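Local coordinates for pectate lyase (Bacillus subtilis subsp. subtilis str. 168, PDB 5X2I), which cleaves polygalacturonate by calcium-dependent elimination, leaving oligosaccharides with an unsaturated galacturonosyl group at the non-reducing end, at residues I266-N271 with V288-N293; V121-P126 with G143-K148; P81-D86 with E107-R112. All blocks are in the same frame, centred on the assembly; numbering follows the deposited sequence.

Contact 1: I266-N271 with V288-N293; sequences ITLHHN and VHVYNN
Asn271 and Asn293 are consecutive rungs of an asparagine ladder in the right-handed parallel β-helix of this family 1 polysaccharide lyase, stacked where strands 266-269 and 288-291 turn. The axes of the two strands come within 4.7 Å and run parallel. His270 and Asn292 adopt left-handed backbone angles and bend the chain. On the coils before and after, Asn271 OD1 accepts from Asn240 N and Asn323 OD1 from Asn293 N. Thr267 OG1 and His289 ND1 share a water, while Trp14 N also binds Thr267 OG1 and His289 NE2 bonds Gln321 OE1. His269 and Tyr291 both take the cramped first torsion between backbone N and carbonyl carbon (74° and 83°), which stands the rings side by side on one face of the strands. Their planes are nearly parallel but slid apart, so His269 CB lies over the Tyr291 ring, 3.4 Å from its centroid, and Tyr291 OH over the imidazole. His269 NE2 bonds Asp12 OD1. On the ladder, Asn293 ND2 donates to Leu268 O (3.2 Å) from above the carbonyl plane, and Asn293 OD1 accepts from Asn271 N (2.9 Å) and Asn271 ND2 (3.0 Å), which approach from opposite faces of its amide.

Contact 2: V121-P126 with G143-K148; sequences VMVDIP and GNFQIK
Gln146 lies alongside Asp124 on neighbouring parallel strands, and its side chain follows the neighbouring strand from CB to NE2. CB rests 3.4 Å from Asp124 OD1. With CG anti to the backbone N (chi1 180°) and the chain extended beyond it, CG stays beside that carboxylate oxygen, and CD passes 4.0 Å from Met122 SD. At the tip NE2 donates an almost straight bond to Asp124 OD1 (2.8 Å, 175° at the hydrogen), reaching it on the syn side but somewhat out of the carboxylate plane, while OE1 takes a bond from Asn189 ND2 on the next strand. Both amide ends are thus engaged, which fixes the group's rotation. Asp124 OD2 makes a long salt bridge to Lys148 NZ (3.7 Å), a lysine shared with Glu48. With an alanine at Asp124 the carboxylate is gone, and the Gln146 amide, held from the Asn189 side alone, would probably be freer to turn, while Lys148 would be left to Glu48. Further along this face Met122 CE reaches Asn144 OD1 (3.5 Å), which also accepts from the backbone N of the calcium ligand Asp184; Asn144 ND2 donates to Thr187 OG1. Val123 and Phe145 lie on the reverse face, CG1 to CD1 4.0 Å, and Ile125 CD1 reaches over one face of the Phe145 ring. Backbone bonds alternate: Asn144 N and Gln146 N donate to Val121 O and Val123 O, Val123 N and Ile125 N to Asn144 O and Gln146 O. Strand 122-124 directly follows helix 105-121 and edges a parallel sheet continued by 144-147, 186-189 and 226-229; helix 38-45 packs on Val123 and Ile125, and Ile131 of strand 129-133 and Val152 of strand 150-155 pack against Ile125.

Contact 3: P81-D86 with E107-R112; sequences PEYDLD and EEARAR
Glu82 and Tyr83, on the turn leading into helix 85-92, bring their backbone against one side of helix 105-121, the closest pair of CA atoms being those of Tyr83 and Ala109, 4.8 Å apart. Ala109 points its methyl straight at this turn, and the small side chain lets the backbone come close: its CB lies 3.6 Å from Tyr83 N and 3.8 Å from Tyr83 CB. Tyr83 CG is anti to its backbone N (chi1 177°), which carries the ring alongside Arg110 rather than over Ala109. There CD1 and CE1 lean on the aliphatic root of the arginine, CE1 being 3.7 Å from Arg110 CB. The guanidinium stands nearly perpendicular to the ring and turns back to its own helix, where it grips Glu107 side-on: NE bonds OE1 and NH2 bonds OE2, both nearly straight and in the guanidinium plane. Tyr88 OH and Gln168 NE2 also bind this carboxylate. Toward solvent, Glu82 meets Arg112. OE1 approaches the guanidinium at its edge, 3.4 Å from NH2, with the two planes 81° apart, and a water bridges the same atoms, donating to Glu82 OE1 and accepting from Arg112 NH2 at 2.8 Å. Arg112 has its stronger partner in Asp80, which forms a salt bridge to NE, and the side chain of Gln106 holds the turn to the helix through Glu82 O and Asp84 N. The chemistry is therefore divided: an apolar junction of Tyr83, Ala109 and the Arg110 stem is buried, with a partly hydrated charge pair at its outer side. Set edge-on, with a water taking part, Glu82 and Arg112 are likely to contribute a modest electrostatic attraction, whereas Glu107 keeps the inner arginine paired on its own helix.

How the contacts relate
From the N terminus, contact 3 closes first: a largely helical excursion, including helix 85-92, returns so that its entry turn packs on helix 105-121. That helix runs directly into strand 122-124, where contact 2 begins; its loop carries strands 129-133 and 139-141 before 144-147 comes to lie beside 122-124. More than a hundred residues later contact 1 closes another coil, between strands 266-274 and 287-296. The three loops follow in series, without nesting or crossing. Contacts 1 and 2 join successive coils of the β-helix on opposite sides of the chain's centre, their centres about 23 Å apart, whereas contact 3 ties together the peripheral helices, its centre about 40 Å from that of contact 1.

Contact 1: I266-N271 with V288-N293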
# COMPACT_ATOMS: atom_id res chain seq x y z
N ILE A 266 12.82 4.17 -0.20
CA ILE A 266 11.93 3.40 0.67
C ILE A 266 12.64 2.13 1.06
O ILE A 266 13.36 1.52 0.24
CB ILE A 266 10.59 3.09 -0.07
CG1 ILE A 266 9.84 4.35 -0.48
CG2 ILE A 266 9.77 2.14 0.77
CD1 ILE A 266 8.73 4.15 -1.48
N THR A 267 12.48 1.72 2.34
CA THR A 267 13.04 0.48 2.82
C THR A 267 11.93 -0.44 3.25
O THR A 267 11.07 -0.07 4.03
CB THR A 267 14.04 0.68 3.97
OG1 THR A 267 15.19 1.41 3.50
CG2 THR A 267 14.50 -0.68 4.59
N LEU A 268 11.94 -1.65 2.70
CA LEU A 268 10.95 -2.67 3.06
C LEU A 268 11.71 -3.81 3.69
O LEU A 268 12.53 -4.42 3.02
CB LEU A 268 10.18 -3.17 1.89
CG LEU A 268 9.39 -2.18 0.96
CD1 LEU A 268 8.82 -2.98 -0.21
CD2 LEU A 268 8.30 -1.45 1.72
N HIS A 269 11.40 -4.11 4.95
CA HIS A 269 12.06 -5.21 5.66
C HIS A 269 11.13 -5.91 6.64
O HIS A 269 10.34 -5.29 7.31
CB HIS A 269 13.43 -4.82 6.32
CG HIS A 269 13.34 -3.98 7.58
ND1 HIS A 269 13.23 -4.53 8.83
CD2 HIS A 269 13.46 -2.64 7.78
CE1 HIS A 269 13.23 -3.59 9.76
NE2 HIS A 269 13.36 -2.43 9.15
N HIS A 270 11.28 -7.22 6.67
CA HIS A 270 10.54 -8.10 7.56
C HIS A 270 9.03 -8.05 7.36
O HIS A 270 8.28 -8.27 8.29
CB HIS A 270 10.94 -7.82 9.02
CG HIS A 270 12.33 -8.24 9.34
ND1 HIS A 270 13.39 -7.38 9.32
CD2 HIS A 270 12.83 -9.46 9.67
CE1 HIS A 270 14.50 -8.04 9.66
NE2 HIS A 270 14.20 -9.31 9.81
N ASN A 271 8.59 -7.75 6.13
CA ASN A 271 7.19 -7.83 5.81
C ASN A 271 6.82 -9.22 5.32
O ASN A 271 7.66 -9.97 4.82
CB ASN A 271 6.83 -6.79 4.77
CG ASN A 271 7.18 -5.37 5.22
OD1 ASN A 271 6.58 -4.81 6.15
ND2 ASN A 271 8.13 -4.77 4.53
N VAL A 288 15.06 1.50 -3.74
CA VAL A 288 14.23 0.82 -2.79
C VAL A 288 15.01 -0.42 -2.23
O VAL A 288 15.43 -1.31 -2.96
CB VAL A 288 12.87 0.38 -3.44
CG1 VAL A 288 12.02 -0.32 -2.39
CG2 VAL A 288 12.11 1.57 -4.01
N HIS A 289 15.26 -0.39 -0.94
CA HIS A 289 15.98 -1.46 -0.27
C HIS A 289 14.93 -2.43 0.22
O HIS A 289 14.09 -2.08 1.04
CB HIS A 289 16.79 -0.93 0.90
CG HIS A 289 17.75 -1.92 1.48
ND1 HIS A 289 18.26 -1.83 2.75
CD2 HIS A 289 18.25 -3.08 0.97
CE1 HIS A 289 19.13 -2.80 2.95
NE2 HIS A 289 19.11 -3.59 1.90
N VAL A 290 14.97 -3.65 -0.29
CA VAL A 290 13.99 -4.72 0.02
C VAL A 290 14.75 -5.88 0.65
O VAL A 290 15.53 -6.55 -0.05
CB VAL A 290 13.33 -5.18 -1.29
CG1 VAL A 290 12.36 -6.32 -1.06
CG2 VAL A 290 12.63 -4.04 -2.00
N TYR A 291 14.57 -6.14 1.96
CA TYR A 291 15.37 -7.14 2.63
C TYR A 291 14.59 -7.91 3.70
O TYR A 291 13.73 -7.36 4.42
CB TYR A 291 16.71 -6.55 3.16
CG TYR A 291 16.68 -5.82 4.50
CD1 TYR A 291 16.82 -6.50 5.70
CD2 TYR A 291 16.60 -4.44 4.56
CE1 TYR A 291 16.83 -5.82 6.93
CE2 TYR A 291 16.62 -3.75 5.76
CZ TYR A 291 16.76 -4.44 6.93
OH TYR A 291 16.78 -3.69 8.11
N ASN A 292 14.90 -9.18 3.81
CA ASN A 292 14.32 -10.04 4.80
C ASN A 292 12.76 -10.05 4.76
O ASN A 292 12.13 -10.03 5.80
CB ASN A 292 14.79 -9.62 6.20
CG ASN A 292 16.25 -9.98 6.54
OD1 ASN A 292 16.75 -9.43 7.52
ND2 ASN A 292 16.92 -10.82 5.79
N ASN A 293 12.17 -10.00 3.59
CA ASN A 293 10.75 -10.17 3.42
C ASN A 293 10.41 -11.59 3.02
O ASN A 293 11.19 -12.26 2.37
CB ASN A 293 10.12 -9.18 2.42
CG ASN A 293 10.43 -7.73 2.74
OD1 ASN A 293 9.82 -7.09 3.62
ND2 ASN A 293 11.40 -7.18 2.00
O HOH W 1 17.75 0.62 3.84

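Contact 2: V121-P126 with G143-K148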
# COMPACT_ATOMS: atom_id res chain seq x y z
N VAL A 121 -13.98 8.74 3.21
CA VAL A 121 -13.02 7.64 3.50
C VAL A 121 -11.57 8.08 3.57
O VAL A 121 -10.81 7.44 4.30
CB VAL A 121 -13.15 6.40 2.57
CG1 VAL A 121 -14.55 5.80 2.68
CG2 VAL A 121 -12.83 6.66 1.11
N MET A 122 -11.20 9.13 2.82
CA MET A 122 -9.83 9.58 2.75
C MET A 122 -9.59 10.66 3.76
O MET A 122 -10.26 11.68 3.76
CB MET A 122 -9.47 10.11 1.37
CG MET A 122 -7.97 10.25 1.17
SD MET A 122 -7.53 10.64 -0.52
CE MET A 122 -8.06 9.18 -1.40
N VAL A 123 -8.59 10.44 4.60
CA VAL A 123 -8.26 11.40 5.62
C VAL A 123 -6.76 11.72 5.52
O VAL A 123 -5.91 10.80 5.36
CB VAL A 123 -8.77 10.72 6.92
CG1 VAL A 123 -7.70 10.32 7.88
CG2 VAL A 123 -10.03 11.39 7.46
N ASP A 124 -6.41 13.00 5.60
CA ASP A 124 -5.03 13.44 5.52
C ASP A 124 -4.34 13.44 6.85
O ASP A 124 -4.90 13.93 7.86
CB ASP A 124 -4.94 14.85 4.92
CG ASP A 124 -5.27 14.84 3.43
OD1 ASP A 124 -5.30 13.79 2.77
OD2 ASP A 124 -5.56 15.93 2.94
N ILE A 125 -3.11 12.93 6.88
CA ILE A 125 -2.40 12.86 8.15
C ILE A 125 -1.38 14.04 8.19
O ILE A 125 -0.47 14.12 7.39
CB ILE A 125 -1.68 11.51 8.39
CG1 ILE A 125 -2.59 10.33 8.02
CG2 ILE A 125 -1.17 11.48 9.83
CD1 ILE A 125 -3.84 10.26 8.88
N PRO A 126 -1.59 14.98 9.10
CA PRO A 126 -0.65 16.13 9.14
C PRO A 126 0.74 15.78 9.70
O PRO A 126 0.96 14.67 10.24
CB PRO A 126 -1.40 17.11 10.05
CG PRO A 126 -2.01 16.21 11.06
CD PRO A 126 -2.39 14.92 10.32
N GLY A 143 -11.09 2.96 5.37
CA GLY A 143 -10.35 4.22 5.28
C GLY A 143 -9.11 4.18 4.42
O GLY A 143 -8.53 3.12 4.21
N ASN A 144 -8.74 5.34 3.88
CA ASN A 144 -7.48 5.55 3.15
C ASN A 144 -6.80 6.71 3.91
O ASN A 144 -7.28 7.85 3.86
CB ASN A 144 -7.83 5.94 1.72
CG ASN A 144 -6.64 6.11 0.77
OD1 ASN A 144 -6.85 6.04 -0.43
ND2 ASN A 144 -5.41 6.32 1.27
N PHE A 145 -5.76 6.41 4.66
CA PHE A 145 -4.92 7.46 5.27
C PHE A 145 -4.06 8.00 4.12
O PHE A 145 -3.39 7.22 3.40
CB PHE A 145 -4.00 6.87 6.35
CG PHE A 145 -4.68 6.54 7.69
CD1 PHE A 145 -6.07 6.62 7.88
CD2 PHE A 145 -3.90 6.16 8.77
CE1 PHE A 145 -6.62 6.29 9.10
CE2 PHE A 145 -4.47 5.87 10.00
CZ PHE A 145 -5.83 5.89 10.14
N GLN A 146 -4.07 9.30 3.94
CA GLN A 146 -3.19 9.97 2.97
C GLN A 146 -2.18 10.84 3.72
O GLN A 146 -2.51 11.56 4.64
CB GLN A 146 -4.01 10.78 1.93
CG GLN A 146 -3.12 11.51 0.90
CD GLN A 146 -3.87 12.21 -0.26
OE1 GLN A 146 -3.58 11.96 -1.41
NE2 GLN A 146 -4.77 13.13 0.05
N ILE A 147 -0.91 10.67 3.36
CA ILE A 147 0.17 11.36 4.03
C ILE A 147 0.90 12.15 2.99
O ILE A 147 1.60 11.57 2.13
CB ILE A 147 1.14 10.38 4.70
CG1 ILE A 147 0.41 9.40 5.62
CG2 ILE A 147 2.26 11.16 5.37
CD1 ILE A 147 1.35 8.25 6.08
N LYS A 148 0.72 13.47 3.05
CA LYS A 148 1.37 14.42 2.12
C LYS A 148 2.47 15.20 2.85
O LYS A 148 3.16 16.05 2.27
CB LYS A 148 0.34 15.40 1.51
CG LYS A 148 -0.86 14.71 0.85
CD LYS A 148 -1.74 15.69 0.03
CE LYS A 148 -2.18 16.84 0.87
NZ LYS A 148 -3.42 17.46 0.36
O HOH W 2 -1.06 14.80 4.75

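Contact 3: P81-D86 with E107-R112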
# COMPACT_ATOMS: atom_id res chain seq x y z
N PRO A 81 -26.99 11.68 -8.10
CA PRO A 81 -28.33 11.28 -8.61
C PRO A 81 -28.36 10.79 -10.06
O PRO A 81 -29.27 10.08 -10.42
CB PRO A 81 -29.14 12.56 -8.46
CG PRO A 81 -28.53 13.19 -7.22
CD PRO A 81 -27.04 12.99 -7.42
N GLU A 82 -27.42 11.20 -10.91
CA GLU A 82 -27.40 10.72 -12.29
C GLU A 82 -26.69 9.37 -12.47
O GLU A 82 -26.74 8.78 -13.55
CB GLU A 82 -26.79 11.79 -13.21
CG GLU A 82 -27.72 12.99 -13.40
CD GLU A 82 -27.20 14.05 -14.40
OE1 GLU A 82 -26.12 13.88 -15.00
OE2 GLU A 82 -27.89 15.08 -14.58
N TYR A 83 -25.97 8.90 -11.43
CA TYR A 83 -25.15 7.71 -11.61
C TYR A 83 -26.07 6.54 -11.51
O TYR A 83 -26.88 6.46 -10.59
CB TYR A 83 -24.04 7.57 -10.57
CG TYR A 83 -23.21 6.29 -10.71
CD1 TYR A 83 -22.36 6.10 -11.76
CD2 TYR A 83 -23.37 5.23 -9.79
CE1 TYR A 83 -21.64 4.92 -11.91
CE2 TYR A 83 -22.70 4.05 -9.94
CZ TYR A 83 -21.80 3.91 -11.00
OH TYR A 83 -21.08 2.75 -11.07
N ASP A 84 -25.83 5.57 -12.38
CA ASP A 84 -26.52 4.27 -12.36
C ASP A 84 -25.55 3.23 -12.90
O ASP A 84 -25.20 3.31 -14.09
CB ASP A 84 -27.75 4.38 -13.27
CG ASP A 84 -28.64 3.15 -13.21
OD1 ASP A 84 -28.14 2.03 -13.47
OD2 ASP A 84 -29.84 3.35 -12.97
N LEU A 85 -25.11 2.26 -12.08
CA LEU A 85 -24.18 1.23 -12.56
C LEU A 85 -24.65 0.54 -13.85
O LEU A 85 -23.82 0.25 -14.76
CB LEU A 85 -23.88 0.17 -11.47
CG LEU A 85 -22.98 -1.01 -11.88
CD1 LEU A 85 -21.67 -0.58 -12.45
CD2 LEU A 85 -22.72 -1.96 -10.71
N ASP A 86 -25.94 0.23 -13.93
CA ASP A 86 -26.47 -0.45 -15.12
C ASP A 86 -26.17 0.36 -16.34
O ASP A 86 -25.71 -0.16 -17.35
CB ASP A 86 -27.94 -0.67 -14.99
CG ASP A 86 -28.47 -1.62 -16.03
OD1 ASP A 86 -28.13 -2.83 -15.95
OD2 ASP A 86 -29.24 -1.13 -16.92
N GLU A 107 -19.89 8.49 -16.99
CA GLU A 107 -18.54 8.74 -16.44
C GLU A 107 -18.45 10.00 -15.55
O GLU A 107 -17.82 9.97 -14.49
CB GLU A 107 -17.49 8.81 -17.55
CG GLU A 107 -16.06 9.08 -17.09
CD GLU A 107 -15.56 8.14 -15.97
OE1 GLU A 107 -16.07 7.01 -15.75
OE2 GLU A 107 -14.54 8.50 -15.34
N GLU A 108 -19.08 11.07 -15.99
CA GLU A 108 -19.19 12.27 -15.15
C GLU A 108 -19.90 12.02 -13.81
O GLU A 108 -19.46 12.50 -12.72
CB GLU A 108 -19.90 13.41 -15.91
CG GLU A 108 -19.09 13.84 -17.12
CD GLU A 108 -19.67 15.05 -17.89
OE1 GLU A 108 -20.55 15.75 -17.42
OE2 GLU A 108 -19.16 15.28 -18.98
N ALA A 109 -21.01 11.29 -13.89
CA ALA A 109 -21.83 10.98 -12.69
C ALA A 109 -20.99 10.07 -11.79
O ALA A 109 -21.00 10.24 -10.60
CB ALA A 109 -23.14 10.28 -13.10
N ARG A 110 -20.27 9.14 -12.40
CA ARG A 110 -19.35 8.27 -11.68
C ARG A 110 -18.26 9.07 -10.99
O ARG A 110 -18.00 8.82 -9.83
CB ARG A 110 -18.72 7.17 -12.56
CG ARG A 110 -18.06 6.02 -11.71
CD ARG A 110 -16.90 5.37 -12.46
NE ARG A 110 -15.96 6.39 -12.92
CZ ARG A 110 -15.06 7.00 -12.13
NH1 ARG A 110 -14.88 6.64 -10.82
NH2 ARG A 110 -14.32 7.93 -12.65
N ALA A 111 -17.63 10.02 -11.67
CA ALA A 111 -16.54 10.76 -11.04
C ALA A 111 -17.06 11.51 -9.80
O ALA A 111 -16.40 11.56 -8.78
CB ALA A 111 -15.91 11.72 -12.01
N ARG A 112 -18.22 12.13 -9.92
CA ARG A 112 -18.78 12.93 -8.81
C ARG A 112 -19.16 11.99 -7.65
O ARG A 112 -18.86 12.29 -6.52
CB ARG A 112 -20.01 13.76 -9.28
CG ARG A 112 -19.73 14.80 -10.32
CD ARG A 112 -20.93 15.73 -10.59
NE ARG A 112 -22.15 15.06 -11.06
CZ ARG A 112 -22.44 14.90 -12.36
NH1 ARG A 112 -21.60 15.32 -13.27
NH2 ARG A 112 -23.55 14.26 -12.74
O HOH W 3 -23.71 13.22 -15.38